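Local coordinates for protein peroxisomal catalase (Pichia angusta, PDB 2XQ1) that probably protects the yeast peroxisome by breaking down hydrogen peroxide to water and oxygen at a heme, working as a homotetramer, at residues K218-Y223 with K417-K421; W258-E262 with L310-P314; D290-V294 with Y436-Q440; F376-R381 with L391-Y397. All coordinates share one frame. Numbering follows the deposited sequence.

Interaction 1: residues K218-Y223 with K417-K421; sequences KGEWVY and KPDEK
Residues 218-223 leave a loop and enter strand 221-230 of the catalase beta-barrel; 417-421 is an extended, irregular loop running alongside in nearly the same direction, CA 218 to 223 against CA 417 to 420, 21° apart. Gly219 CA lies 6.0 Å from Lys417 CA and Trp221 CA 8.1 Å from Asp419 CA, so the chains diverge and side chains bridge the gap. Gly219 sits at phi/psi 96/9, where a CB would be jammed against the preceding carbonyl. From Glu220 on the backbone is extended. Trp221 points toward the loop with chi1 p and chi2 -94°, and its NE1 donates to Pro418 O at 3.2 Å, near the ring plane. Asp419 OD1 lies 3.3 Å from Trp221 NE1 at a poor angle; this carboxylate is salt-bridged to Lys213, which makes a cation-pi contact with Trp221. Lys417 lies along the loop at Gly219-Glu220, its CD 3.8 Å from Glu220 CG; Glu220 OE2 and Lys417 NZ, 4.5 Å apart, are too far for a salt bridge. The contact fastens the loop before strand 422-424 to the start of barrel strand 221-230, and this loop meets other subunits: Lys421 is salt-bridged to Glu425 of the second, and Glu420 packs on Leu28 of the third. Tyr223 (chi1 m) reaches across to Glu420, also m and also salt-bridged to Lys213: Tyr223 OH donates to Glu420 OE2 at 2.5 Å.

Interaction 2: residues W258-E262 with L310-P314; sequences WEAIE and LNENP
Asn313, Ile261 and Trp258 carry this helix-on-sheet contact, in which helix 252-263 packs across the end of strand 303-312 of the catalase beta-barrel. The short axes of 258-262 and 310-312 pass 8.1 Å apart and cross at -76°; Ile261 CA is 5.8 Å from Asn311 CA, and Trp258 CA 6.7 Å from Asn313 CA. Asn311 and Glu312 both face Tyr74 in a classic beta bulge, just before Asn313 at phi/psi -71/151. Asn313 (chi1 m, chi2 -27°) points toward the helix and its ND2 donates to Trp258 O at 3.1 Å, 167° at the hydrogen. That same oxygen accepts the helical bond from Glu262 N, also 3.1 Å. Trp258, chi1 t and chi2 85°, lays one ring face against the amide, with CE2 3.1 Å from Asn313 ND2. One turn on, Ile261 (chi1 m, chi2 t) points at the bulge: its CG2 is 3.6 Å from both Asn311 C and Glu312 N, its CG1 3.5 Å from Leu310 O, and its CD1 4.1 Å from Leu310 CB. Chemically, one side-chain amide hydrogen bond joins the residue just past the strand to a helix carbonyl; the rest is Ile261 against strand backbone and Leu310 side chain, and the Trp258 ring against the amide.

Interaction 3: residues D290-V294 with Y436-Q440; sequences DLTKV and YDYFQ
A type I turn, Asp290 to Lys293, meets the start of the C-terminal helical region at 436-440, with Lys293 CA 7.3 Å from Gln440 CA and Thr292 CA 8.3 Å from Asp437 CA. Asp290 (chi1 t) closes an Asx turn: its OD1 accepts from Thr292 N at 2.9 Å and, very short, from Thr292 OG1 at 2.5 Å, while Lys293 N bonds Asp290 O at 3.2 Å. Lys293, with chi angles m, m, t, m, curls back so that its NZ salt-bridges Asp290 OD2 at 2.9 Å and Asp437 OD1 at 3.0 Å, with a weak hydrogen bond to Thr292 OG1 at 3.1 Å. Arg148 salt-bridges both aspartates, offsetting their repulsion; Asp437 OD2 also accepts from Thr434 N, and Thr292 O is hydrogen-bonded to His186 ND1. Lys293 CE passes 4.0 Å from Tyr436 CD2, and Gln440 packs on Lys293 and Val294. The salt-bridge network thus ties a loop between helix 278-281 and strand 303-312, whose Leu291 touches the heme, to the approach of helix 439-447.

Interaction 4: residues F376-R381 with L391-Y397; sequences FNPINR and LGGTPNY
The guanidinium of Arg381 holds two turns of one long loop region together. Its NH1 donates to Thr394 O at 2.7 Å and its NH2 to the same Thr394 O at 3.0 Å, a bifurcated acceptor near the guanidinium plane; NH1 also bonds back to Pro378 O at 3.2 Å, and NH2 hydrogen-bonds Asn390 O and lies 2.9 Å from Gly392 O. Chi1 to chi3 of Arg381 are all m, which folds the side chain back over the preceding turn, type I from Asn377 to Asn380. The other segment makes a type II' turn from Leu391 to Thr394, with Gly392 at phi/psi 45/-134. Leu391 CB sits over one face of the guanidinium, 3.5 Å from Arg381 NH2. The backbones come nearest at Ile379 CA and Asn396 CA, 4.9 Å apart, where Asn396 CA makes a CA-H...O contact of 3.3 Å with Pro378 O. Farther out, Phe376 (chi1 t) puts CD1 4.2 Å from Leu391 CD2 and CZ 4.1 Å from Thr394 CG2. Val8, Phe9 and Thr10 of the fourth subunit meet Phe376 to Ile379, consistent with the wrapping loop of catalases, which takes the N-terminal arm of a neighbouring subunit; Pro164 of the second subunit touches Arg381 and Asn396. The link between the turns is made by a side chain, one arginine donating to carbonyls of both.

Interactions 1 and 2 both reach the central antiparallel sheet of the catalase barrel, through strands 221-230 and 303-312, yet their centres lie about 40 Å apart. Interaction 3 joins a heme-side loop to the C-terminal helical region; its centre is about 25 Å from that of interaction 1, and the two cross along the chain, as do interactions 2 and 3. Interaction 4 falls within the sequence spanned by interaction 1 and by interaction 3, but its centre is about 34 and 47 Å from theirs. None of the four touch, so each ties its part of the fold separately. Interactions 1 and 4 lie at subunit interfaces, both meeting the second subunit, whereas no other chain reaches interaction 3.

Interaction 1: residues K218-Y223 with K417-K421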
loop_
_atom_site.group_PDB
_atom_site.type_symbol
_atom_site.label_atom_id
_atom_site.label_comp_id
_atom_site.label_asym_id
_atom_site.label_seq_id
_atom_site.Cartn_x
_atom_site.Cartn_y
_atom_site.Cartn_z
ATOM N N LYS O 218 -18.031 40.069 -12.320
ATOM C CA LYS O 218 -18.911 40.849 -11.442
ATOM C C LYS O 218 -19.549 39.963 -10.368
ATOM O O LYS O 218 -20.183 40.468 -9.426
ATOM C CB LYS O 218 -20.038 41.540 -12.214
ATOM C CG LYS O 218 -19.703 42.101 -13.585
ATOM C CD LYS O 218 -21.006 42.319 -14.391
ATOM C CE LYS O 218 -20.769 43.032 -15.741
ATOM N NZ LYS O 218 -20.167 44.414 -15.556
ATOM N N GLY O 219 -19.409 38.646 -10.527
ATOM C CA GLY O 219 -20.003 37.684 -9.600
ATOM C C GLY O 219 -21.349 37.145 -10.056
ATOM O O GLY O 219 -22.035 36.463 -9.289
ATOM N N GLU O 220 -21.720 37.455 -11.301
ATOM C CA GLU O 220 -22.965 36.974 -11.906
ATOM C C GLU O 220 -22.752 35.600 -12.513
ATOM O O GLU O 220 -21.836 35.388 -13.318
ATOM C CB GLU O 220 -23.474 37.945 -12.978
ATOM C CG GLU O 220 -23.955 39.293 -12.432
ATOM C CD GLU O 220 -24.009 40.427 -13.486
ATOM O OE1 GLU O 220 -23.540 40.245 -14.638
ATOM O OE2 GLU O 220 -24.522 41.523 -13.141
ATOM N N TRP O 221 -23.612 34.665 -12.123
ATOM C CA TRP O 221 -23.457 33.257 -12.496
ATOM C C TRP O 221 -24.626 32.769 -13.284
ATOM O O TRP O 221 -25.760 33.188 -13.071
ATOM C CB TRP O 221 -23.293 32.358 -11.264
ATOM C CG TRP O 221 -24.488 32.357 -10.353
ATOM C CD1 TRP O 221 -24.661 33.142 -9.259
ATOM C CD2 TRP O 221 -25.670 31.549 -10.459
ATOM N NE1 TRP O 221 -25.869 32.876 -8.672
ATOM C CE2 TRP O 221 -26.506 31.898 -9.388
ATOM C CE3 TRP O 221 -26.098 30.557 -11.346
ATOM C CZ2 TRP O 221 -27.740 31.298 -9.177
ATOM C CZ3 TRP O 221 -27.342 29.957 -11.139
ATOM C CH2 TRP O 221 -28.144 30.330 -10.066
ATOM N N VAL O 222 -24.337 31.822 -14.159
ATOM C CA VAL O 222 -25.327 31.270 -15.041
ATOM C C VAL O 222 -25.071 29.769 -15.073
ATOM O O VAL O 222 -23.938 29.334 -14.913
ATOM C CB VAL O 222 -25.166 31.940 -16.403
ATOM C CG1 VAL O 222 -24.344 31.090 -17.345
ATOM C CG2 VAL O 222 -26.517 32.272 -16.988
ATOM N N TYR O 223 -26.129 28.982 -15.200
ATOM C CA TYR O 223 -25.985 27.530 -15.323
ATOM C C TYR O 223 -25.475 27.194 -16.730
ATOM O O TYR O 223 -25.941 27.787 -17.695
ATOM C CB TYR O 223 -27.321 26.796 -15.094
ATOM C CG TYR O 223 -27.872 26.787 -13.685
ATOM C CD1 TYR O 223 -27.177 26.214 -12.629
ATOM C CD2 TYR O 223 -29.118 27.314 -13.423
ATOM C CE1 TYR O 223 -27.712 26.199 -11.338
ATOM C CE2 TYR O 223 -29.659 27.307 -12.144
ATOM C CZ TYR O 223 -28.961 26.753 -11.110
ATOM O OH TYR O 223 -29.523 26.766 -9.850
ATOM N N LYS O 417 -23.139 38.543 -5.168
ATOM C CA LYS O 417 -24.477 38.728 -5.746
ATOM C C LYS O 417 -25.437 37.628 -5.245
ATOM O O LYS O 417 -24.989 36.675 -4.593
ATOM C CB LYS O 417 -24.400 38.764 -7.275
ATOM C CG LYS O 417 -24.059 40.148 -7.805
ATOM C CD LYS O 417 -24.953 40.549 -8.994
ATOM C CE LYS O 417 -25.030 42.069 -9.164
ATOM N NZ LYS O 417 -23.702 42.694 -8.888
ATOM N N PRO O 418 -26.761 37.760 -5.520
ATOM C CA PRO O 418 -27.667 36.670 -5.088
ATOM C C PRO O 418 -27.282 35.302 -5.678
ATOM O O PRO O 418 -27.064 35.187 -6.892
ATOM C CB PRO O 418 -29.058 37.117 -5.609
ATOM C CG PRO O 418 -28.768 38.137 -6.685
ATOM C CD PRO O 418 -27.506 38.845 -6.200
ATOM N N ASP O 419 -27.182 34.296 -4.808
ATOM C CA ASP O 419 -26.954 32.922 -5.220
ATOM C C ASP O 419 -28.200 32.065 -4.954
ATOM O O ASP O 419 -29.309 32.586 -4.800
ATOM C CB ASP O 419 -25.737 32.356 -4.483
ATOM C CG ASP O 419 -24.755 31.655 -5.414
ATOM O OD1 ASP O 419 -25.168 30.761 -6.197
ATOM O OD2 ASP O 419 -23.550 32.012 -5.354
ATOM N N GLU O 420 -28.016 30.749 -4.913
ATOM C CA GLU O 420 -29.106 29.826 -4.630
ATOM C C GLU O 420 -29.484 29.944 -3.155
ATOM O O GLU O 420 -28.617 30.207 -2.318
ATOM C CB GLU O 420 -28.679 28.397 -4.987
ATOM C CG GLU O 420 -28.655 28.101 -6.488
ATOM C CD GLU O 420 -27.836 26.869 -6.838
ATOM O OE1 GLU O 420 -26.828 26.593 -6.148
ATOM O OE2 GLU O 420 -28.190 26.175 -7.813
ATOM N N LYS O 421 -30.768 29.780 -2.837
ATOM C CA LYS O 421 -31.212 29.856 -1.435
ATOM C C LYS O 421 -31.859 28.562 -0.928
ATOM O O LYS O 421 -32.597 27.900 -1.662
ATOM C CB LYS O 421 -32.148 31.053 -1.195
ATOM C CG LYS O 421 -31.855 32.286 -2.047
ATOM C CD LYS O 421 -31.341 33.481 -1.199
ATOM C CE LYS O 421 -31.161 34.742 -2.080
ATOM N NZ LYS O 421 -30.140 35.721 -1.568
#

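Interaction 2: residues W258-E262 with L310-P314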
loop_
_atom_site.group_PDB
_atom_site.type_symbol
_atom_site.label_atom_id
_atom_site.label_comp_id
_atom_site.label_asym_id
_atom_site.label_seq_id
_atom_site.Cartn_x
_atom_site.Cartn_y
_atom_site.Cartn_z
ATOM N N TRP O 258 -3.482 6.862 -32.182
ATOM C CA TRP O 258 -2.039 7.021 -32.176
ATOM C C TRP O 258 -1.522 7.304 -33.579
ATOM O O TRP O 258 -0.695 8.218 -33.764
ATOM C CB TRP O 258 -1.350 5.801 -31.611
ATOM C CG TRP O 258 -0.019 6.145 -31.061
ATOM C CD1 TRP O 258 0.255 6.617 -29.794
ATOM C CD2 TRP O 258 1.231 6.070 -31.743
ATOM N NE1 TRP O 258 1.611 6.831 -29.644
ATOM C CE2 TRP O 258 2.233 6.503 -30.826
ATOM C CE3 TRP O 258 1.612 5.665 -33.040
ATOM C CZ2 TRP O 258 3.602 6.549 -31.170
ATOM C CZ3 TRP O 258 2.986 5.700 -33.393
ATOM C CH2 TRP O 258 3.964 6.140 -32.453
ATOM N N GLU O 259 -2.050 6.545 -34.552
ATOM C CA GLU O 259 -1.676 6.669 -35.970
ATOM C C GLU O 259 -2.090 7.981 -36.622
ATOM O O GLU O 259 -1.295 8.590 -37.332
ATOM C CB GLU O 259 -2.156 5.465 -36.776
ATOM C CG GLU O 259 -1.146 4.328 -36.746
ATOM C CD GLU O 259 -1.673 3.075 -37.371
ATOM O OE1 GLU O 259 -2.702 3.137 -38.078
ATOM O OE2 GLU O 259 -1.070 2.012 -37.143
ATOM N N ALA O 260 -3.315 8.418 -36.354
ATOM C CA ALA O 260 -3.781 9.712 -36.822
ATOM C C ALA O 260 -2.807 10.806 -36.418
ATOM O O ALA O 260 -2.371 11.579 -37.256
ATOM C CB ALA O 260 -5.147 10.004 -36.299
ATOM N N ILE O 261 -2.434 10.852 -35.147
ATOM C CA ILE O 261 -1.545 11.908 -34.670
ATOM C C ILE O 261 -0.117 11.808 -35.250
ATOM O O ILE O 261 0.511 12.843 -35.579
ATOM C CB ILE O 261 -1.584 12.026 -33.124
ATOM C CG1 ILE O 261 -2.916 12.641 -32.710
ATOM C CG2 ILE O 261 -0.453 12.910 -32.561
ATOM C CD1 ILE O 261 -3.238 12.477 -31.261
ATOM N N GLU O 262 0.380 10.580 -35.414
ATOM C CA GLU O 262 1.715 10.361 -35.991
ATOM C C GLU O 262 1.813 10.747 -37.497
ATOM O O GLU O 262 2.873 11.191 -37.969
ATOM C CB GLU O 262 2.134 8.923 -35.768
ATOM C CG GLU O 262 3.614 8.723 -35.692
ATOM C CD GLU O 262 4.013 7.417 -36.361
ATOM O OE1 GLU O 262 3.143 6.509 -36.508
ATOM O OE2 GLU O 262 5.196 7.297 -36.764
ATOM N N LEU O 310 -5.891 17.736 -30.688
ATOM C CA LEU O 310 -4.929 16.775 -30.141
ATOM C C LEU O 310 -3.813 16.498 -31.143
ATOM O O LEU O 310 -4.045 15.960 -32.218
ATOM C CB LEU O 310 -5.625 15.473 -29.708
ATOM C CG LEU O 310 -6.686 15.581 -28.606
ATOM C CD1 LEU O 310 -7.182 14.215 -28.228
ATOM C CD2 LEU O 310 -6.193 16.323 -27.366
ATOM N N ASN O 311 -2.595 16.856 -30.769
ATOM C CA ASN O 311 -1.493 16.850 -31.707
ATOM C C ASN O 311 -0.203 16.210 -31.209
ATOM O O ASN O 311 0.820 16.348 -31.877
ATOM C CB ASN O 311 -1.197 18.290 -32.145
ATOM C CG ASN O 311 -0.731 19.188 -30.987
ATOM O OD1 ASN O 311 -0.433 18.740 -29.889
ATOM N ND2 ASN O 311 -0.666 20.461 -31.251
ATOM N N GLU O 312 -0.225 15.535 -30.056
ATOM C CA GLU O 312 1.020 14.980 -29.463
ATOM C C GLU O 312 0.841 13.703 -28.626
ATOM O O GLU O 312 0.208 13.717 -27.564
ATOM C CB GLU O 312 1.721 16.042 -28.635
ATOM C CG GLU O 312 3.061 15.612 -28.076
ATOM C CD GLU O 312 3.573 16.590 -27.009
ATOM O OE1 GLU O 312 3.216 17.800 -27.024
ATOM O OE2 GLU O 312 4.325 16.142 -26.134
ATOM N N ASN O 313 1.398 12.602 -29.117
ATOM C CA ASN O 313 1.335 11.354 -28.410
ATOM C C ASN O 313 2.219 11.412 -27.184
ATOM O O ASN O 313 3.193 12.166 -27.168
ATOM C CB ASN O 313 1.752 10.227 -29.327
ATOM C CG ASN O 313 0.682 9.890 -30.320
ATOM O OD1 ASN O 313 -0.500 10.095 -30.056
ATOM N ND2 ASN O 313 1.081 9.352 -31.467
ATOM N N PRO O 314 1.862 10.645 -26.131
ATOM C CA PRO O 314 2.655 10.639 -24.910
ATOM C C PRO O 314 4.001 9.978 -25.167
ATOM O O PRO O 314 4.144 9.296 -26.159
ATOM C CB PRO O 314 1.821 9.769 -23.987
ATOM C CG PRO O 314 1.024 8.890 -24.927
ATOM C CD PRO O 314 0.672 9.780 -26.013
#

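Interaction 3: residues D290-V294 with Y436-Q440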
loop_
_atom_site.group_PDB
_atom_site.type_symbol
_atom_site.label_atom_id
_atom_site.label_comp_id
_atom_site.label_asym_id
_atom_site.label_seq_id
_atom_site.Cartn_x
_atom_site.Cartn_y
_atom_site.Cartn_z
ATOM N N ASP O 290 -30.761 17.150 -13.083
ATOM C CA ASP O 290 -31.098 15.795 -13.489
ATOM C C ASP O 290 -30.191 15.329 -14.643
ATOM O O ASP O 290 -30.297 15.798 -15.785
ATOM C CB ASP O 290 -32.589 15.718 -13.859
ATOM C CG ASP O 290 -33.084 14.287 -14.107
ATOM O OD1 ASP O 290 -32.252 13.360 -14.253
ATOM O OD2 ASP O 290 -34.327 14.099 -14.162
ATOM N N LEU O 291 -29.282 14.414 -14.328
ATOM C CA LEU O 291 -28.339 13.897 -15.311
ATOM C C LEU O 291 -29.012 13.075 -16.420
ATOM O O LEU O 291 -28.388 12.777 -17.452
ATOM C CB LEU O 291 -27.261 13.078 -14.607
ATOM C CG LEU O 291 -26.072 12.524 -15.404
ATOM C CD1 LEU O 291 -25.196 13.646 -15.958
ATOM C CD2 LEU O 291 -25.256 11.632 -14.518
ATOM N N THR O 292 -30.285 12.735 -16.224
ATOM C CA THR O 292 -31.016 11.952 -17.227
ATOM C C THR O 292 -31.749 12.803 -18.268
ATOM O O THR O 292 -32.518 12.277 -19.065
ATOM C CB THR O 292 -31.998 10.922 -16.581
ATOM O OG1 THR O 292 -33.005 11.612 -15.824
ATOM C CG2 THR O 292 -31.250 9.932 -15.674
ATOM N N LYS O 293 -31.489 14.108 -18.267
ATOM C CA LYS O 293 -32.155 15.041 -19.147
ATOM C C LYS O 293 -31.142 15.842 -19.942
ATOM O O LYS O 293 -29.994 16.010 -19.503
ATOM C CB LYS O 293 -32.998 16.002 -18.317
ATOM C CG LYS O 293 -34.006 15.350 -17.393
ATOM C CD LYS O 293 -35.256 14.861 -18.138
ATOM C CE LYS O 293 -36.276 14.243 -17.183
ATOM N NZ LYS O 293 -35.745 13.035 -16.432
ATOM N N VAL O 294 -31.582 16.329 -21.106
ATOM C CA VAL O 294 -30.850 17.303 -21.928
ATOM C C VAL O 294 -31.625 18.590 -21.968
ATOM O O VAL O 294 -32.803 18.605 -21.624
ATOM C CB VAL O 294 -30.679 16.846 -23.389
ATOM C CG1 VAL O 294 -29.979 15.516 -23.443
ATOM C CG2 VAL O 294 -32.013 16.762 -24.106
ATOM N N TYR O 436 -43.094 12.907 -16.740
ATOM C CA TYR O 436 -42.153 13.572 -17.646
ATOM C C TYR O 436 -40.870 12.757 -17.925
ATOM O O TYR O 436 -40.223 12.937 -18.968
ATOM C CB TYR O 436 -41.804 14.996 -17.161
ATOM C CG TYR O 436 -41.070 15.799 -18.213
ATOM C CD1 TYR O 436 -41.750 16.281 -19.344
ATOM C CD2 TYR O 436 -39.689 16.030 -18.107
ATOM C CE1 TYR O 436 -41.078 16.997 -20.326
ATOM C CE2 TYR O 436 -39.008 16.750 -19.082
ATOM C CZ TYR O 436 -39.705 17.227 -20.186
ATOM O OH TYR O 436 -39.024 17.927 -21.152
ATOM N N ASP O 437 -40.509 11.862 -17.003
ATOM C CA ASP O 437 -39.302 11.059 -17.130
ATOM C C ASP O 437 -39.332 10.210 -18.373
ATOM O O ASP O 437 -38.307 9.965 -18.952
ATOM C CB ASP O 437 -39.112 10.185 -15.905
ATOM C CG ASP O 437 -38.757 10.980 -14.684
ATOM O OD1 ASP O 437 -38.118 12.039 -14.821
ATOM O OD2 ASP O 437 -39.118 10.549 -13.576
ATOM N N TYR O 438 -40.513 9.783 -18.799
ATOM C CA TYR O 438 -40.645 9.006 -20.032
ATOM C C TYR O 438 -40.640 9.826 -21.324
ATOM O O TYR O 438 -40.468 9.271 -22.401
ATOM C CB TYR O 438 -41.919 8.167 -20.005
ATOM C CG TYR O 438 -42.015 7.151 -18.884
ATOM C CD1 TYR O 438 -40.887 6.442 -18.437
ATOM C CD2 TYR O 438 -43.254 6.866 -18.297
ATOM C CE1 TYR O 438 -40.992 5.496 -17.413
ATOM C CE2 TYR O 438 -43.371 5.926 -17.280
ATOM C CZ TYR O 438 -42.238 5.241 -16.839
ATOM O OH TYR O 438 -42.383 4.312 -15.831
ATOM N N PHE O 439 -40.830 11.138 -21.213
ATOM C CA PHE O 439 -41.082 12.007 -22.376
ATOM C C PHE O 439 -39.864 12.150 -23.287
ATOM O O PHE O 439 -39.971 12.119 -24.514
ATOM C CB PHE O 439 -41.577 13.389 -21.899
ATOM C CG PHE O 439 -41.807 14.395 -23.011
ATOM C CD1 PHE O 439 -43.053 14.505 -23.646
ATOM C CD2 PHE O 439 -40.779 15.260 -23.401
ATOM C CE1 PHE O 439 -43.260 15.445 -24.664
ATOM C CE2 PHE O 439 -40.974 16.207 -24.425
ATOM C CZ PHE O 439 -42.213 16.301 -25.053
ATOM N N GLN O 440 -38.704 12.316 -22.672
ATOM C CA GLN O 440 -37.504 12.537 -23.434
ATOM C C GLN O 440 -36.999 11.258 -24.113
ATOM O O GLN O 440 -36.516 11.336 -25.231
ATOM C CB GLN O 440 -36.449 13.196 -22.572
ATOM C CG GLN O 440 -35.915 14.471 -23.183
ATOM C CD GLN O 440 -35.237 15.375 -22.158
ATOM O OE1 GLN O 440 -35.875 16.252 -21.584
ATOM N NE2 GLN O 440 -33.933 15.161 -21.935
#

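Interaction 4: residues F376-R381 with L391-Y397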
loop_
_atom_site.group_PDB
_atom_site.type_symbol
_atom_site.label_atom_id
_atom_site.label_comp_id
_atom_site.label_asym_id
_atom_site.label_seq_id
_atom_site.Cartn_x
_atom_site.Cartn_y
_atom_site.Cartn_z
ATOM N N PHE O 376 1.711 25.985 -3.943
ATOM C CA PHE O 376 2.329 26.287 -2.680
ATOM C C PHE O 376 1.281 25.943 -1.631
ATOM O O PHE O 376 0.341 26.721 -1.358
ATOM C CB PHE O 376 2.715 27.757 -2.622
ATOM C CG PHE O 376 3.429 28.127 -1.387
ATOM C CD1 PHE O 376 4.739 27.706 -1.191
ATOM C CD2 PHE O 376 2.812 28.901 -0.408
ATOM C CE1 PHE O 376 5.428 28.049 -0.010
ATOM C CE2 PHE O 376 3.495 29.266 0.760
ATOM C CZ PHE O 376 4.796 28.840 0.967
ATOM N N ASN O 377 1.401 24.744 -1.086
ATOM C CA ASN O 377 0.441 24.308 -0.101
ATOM C C ASN O 377 1.166 23.842 1.116
ATOM O O ASN O 377 1.262 22.649 1.313
ATOM C CB ASN O 377 -0.427 23.172 -0.655
ATOM C CG ASN O 377 -1.640 22.933 0.189
ATOM O OD1 ASN O 377 -1.801 23.564 1.232
ATOM N ND2 ASN O 377 -2.507 22.018 -0.236
ATOM N N PRO O 378 1.694 24.767 1.939
ATOM C CA PRO O 378 2.533 24.387 3.102
ATOM C C PRO O 378 1.849 23.502 4.165
ATOM O O PRO O 378 2.546 22.926 4.982
ATOM C CB PRO O 378 2.950 25.728 3.704
ATOM C CG PRO O 378 1.955 26.719 3.186
ATOM C CD PRO O 378 1.527 26.226 1.829
ATOM N N ILE O 379 0.521 23.367 4.127
ATOM C CA ILE O 379 -0.186 22.503 5.084
ATOM C C ILE O 379 -0.122 21.042 4.711
ATOM O O ILE O 379 -0.201 20.173 5.579
ATOM C CB ILE O 379 -1.675 22.889 5.286
ATOM C CG1 ILE O 379 -1.845 24.411 5.161
ATOM C CG2 ILE O 379 -2.166 22.433 6.699
ATOM C CD1 ILE O 379 -0.871 25.281 6.114
ATOM N N ASN O 380 0.011 20.765 3.420
ATOM C CA ASN O 380 0.072 19.391 2.967
ATOM C C ASN O 380 1.508 18.920 2.866
ATOM O O ASN O 380 2.220 19.295 1.924
ATOM C CB ASN O 380 -0.677 19.234 1.653
ATOM C CG ASN O 380 -2.159 19.382 1.838
ATOM O OD1 ASN O 380 -2.636 19.550 2.978
ATOM N ND2 ASN O 380 -2.917 19.325 0.738
ATOM N N ARG O 381 1.943 18.111 3.839
ATOM C CA ARG O 381 3.330 17.620 3.853
ATOM C C ARG O 381 3.463 16.118 4.095
ATOM O O ARG O 381 2.530 15.439 4.548
ATOM C CB ARG O 381 4.164 18.361 4.911
ATOM C CG ARG O 381 3.927 19.857 4.972
ATOM C CD ARG O 381 4.485 20.572 3.740
ATOM N NE ARG O 381 5.928 20.811 3.836
ATOM C CZ ARG O 381 6.481 21.844 4.479
ATOM N NH1 ARG O 381 5.713 22.754 5.096
ATOM N NH2 ARG O 381 7.798 21.969 4.514
ATOM N N LEU O 391 8.814 20.999 0.306
ATOM C CA LEU O 391 8.922 22.424 0.621
ATOM C C LEU O 391 10.054 22.679 1.618
ATOM O O LEU O 391 10.017 23.653 2.362
ATOM C CB LEU O 391 7.581 22.963 1.157
ATOM C CG LEU O 391 6.555 23.149 0.064
ATOM C CD1 LEU O 391 5.213 23.494 0.624
ATOM C CD2 LEU O 391 7.007 24.224 -0.924
ATOM N N GLY O 392 11.054 21.812 1.670
ATOM C CA GLY O 392 12.179 22.083 2.555
ATOM C C GLY O 392 11.648 22.551 3.897
ATOM O O GLY O 392 10.688 21.966 4.406
ATOM N N GLY O 393 12.238 23.623 4.449
ATOM C CA GLY O 393 11.921 24.105 5.814
ATOM C C GLY O 393 10.798 25.140 5.963
ATOM O O GLY O 393 10.664 25.778 7.024
ATOM N N THR O 394 9.990 25.328 4.919
ATOM C CA THR O 394 8.813 26.208 5.014
ATOM C C THR O 394 7.888 25.692 6.117
ATOM O O THR O 394 7.493 24.526 6.112
ATOM C CB THR O 394 8.052 26.256 3.684
ATOM O OG1 THR O 394 8.766 25.448 2.749
ATOM C CG2 THR O 394 8.073 27.613 3.102
ATOM N N PRO O 395 7.589 26.545 7.101
ATOM C CA PRO O 395 6.656 26.239 8.190
ATOM C C PRO O 395 5.364 25.601 7.663
ATOM O O PRO O 395 4.883 26.001 6.595
ATOM C CB PRO O 395 6.350 27.615 8.750
ATOM C CG PRO O 395 7.602 28.384 8.507
ATOM C CD PRO O 395 8.198 27.881 7.238
ATOM N N ASN O 396 4.799 24.634 8.390
ATOM C CA ASN O 396 3.631 23.894 7.894
ATOM C C ASN O 396 2.312 24.299 8.490
ATOM O O ASN O 396 1.439 23.448 8.637
ATOM C CB ASN O 396 3.808 22.414 8.135
ATOM C CG ASN O 396 4.340 22.113 9.530
ATOM O OD1 ASN O 396 4.336 22.984 10.409
ATOM N ND2 ASN O 396 4.835 20.886 9.733
ATOM N N TYR O 397 2.180 25.582 8.842
ATOM C CA TYR O 397 0.934 26.165 9.319
ATOM C C TYR O 397 0.761 27.586 8.766
ATOM O O TYR O 397 1.735 28.275 8.497
ATOM C CB TYR O 397 0.855 26.116 10.859
ATOM C CG TYR O 397 1.889 26.948 11.537
ATOM C CD1 TYR O 397 3.239 26.583 11.493
ATOM C CD2 TYR O 397 1.536 28.111 12.212
ATOM C CE1 TYR O 397 4.207 27.350 12.095
ATOM C CE2 TYR O 397 2.504 28.880 12.824
ATOM C CZ TYR O 397 3.836 28.493 12.753
ATOM O OH TYR O 397 4.803 29.246 13.347
#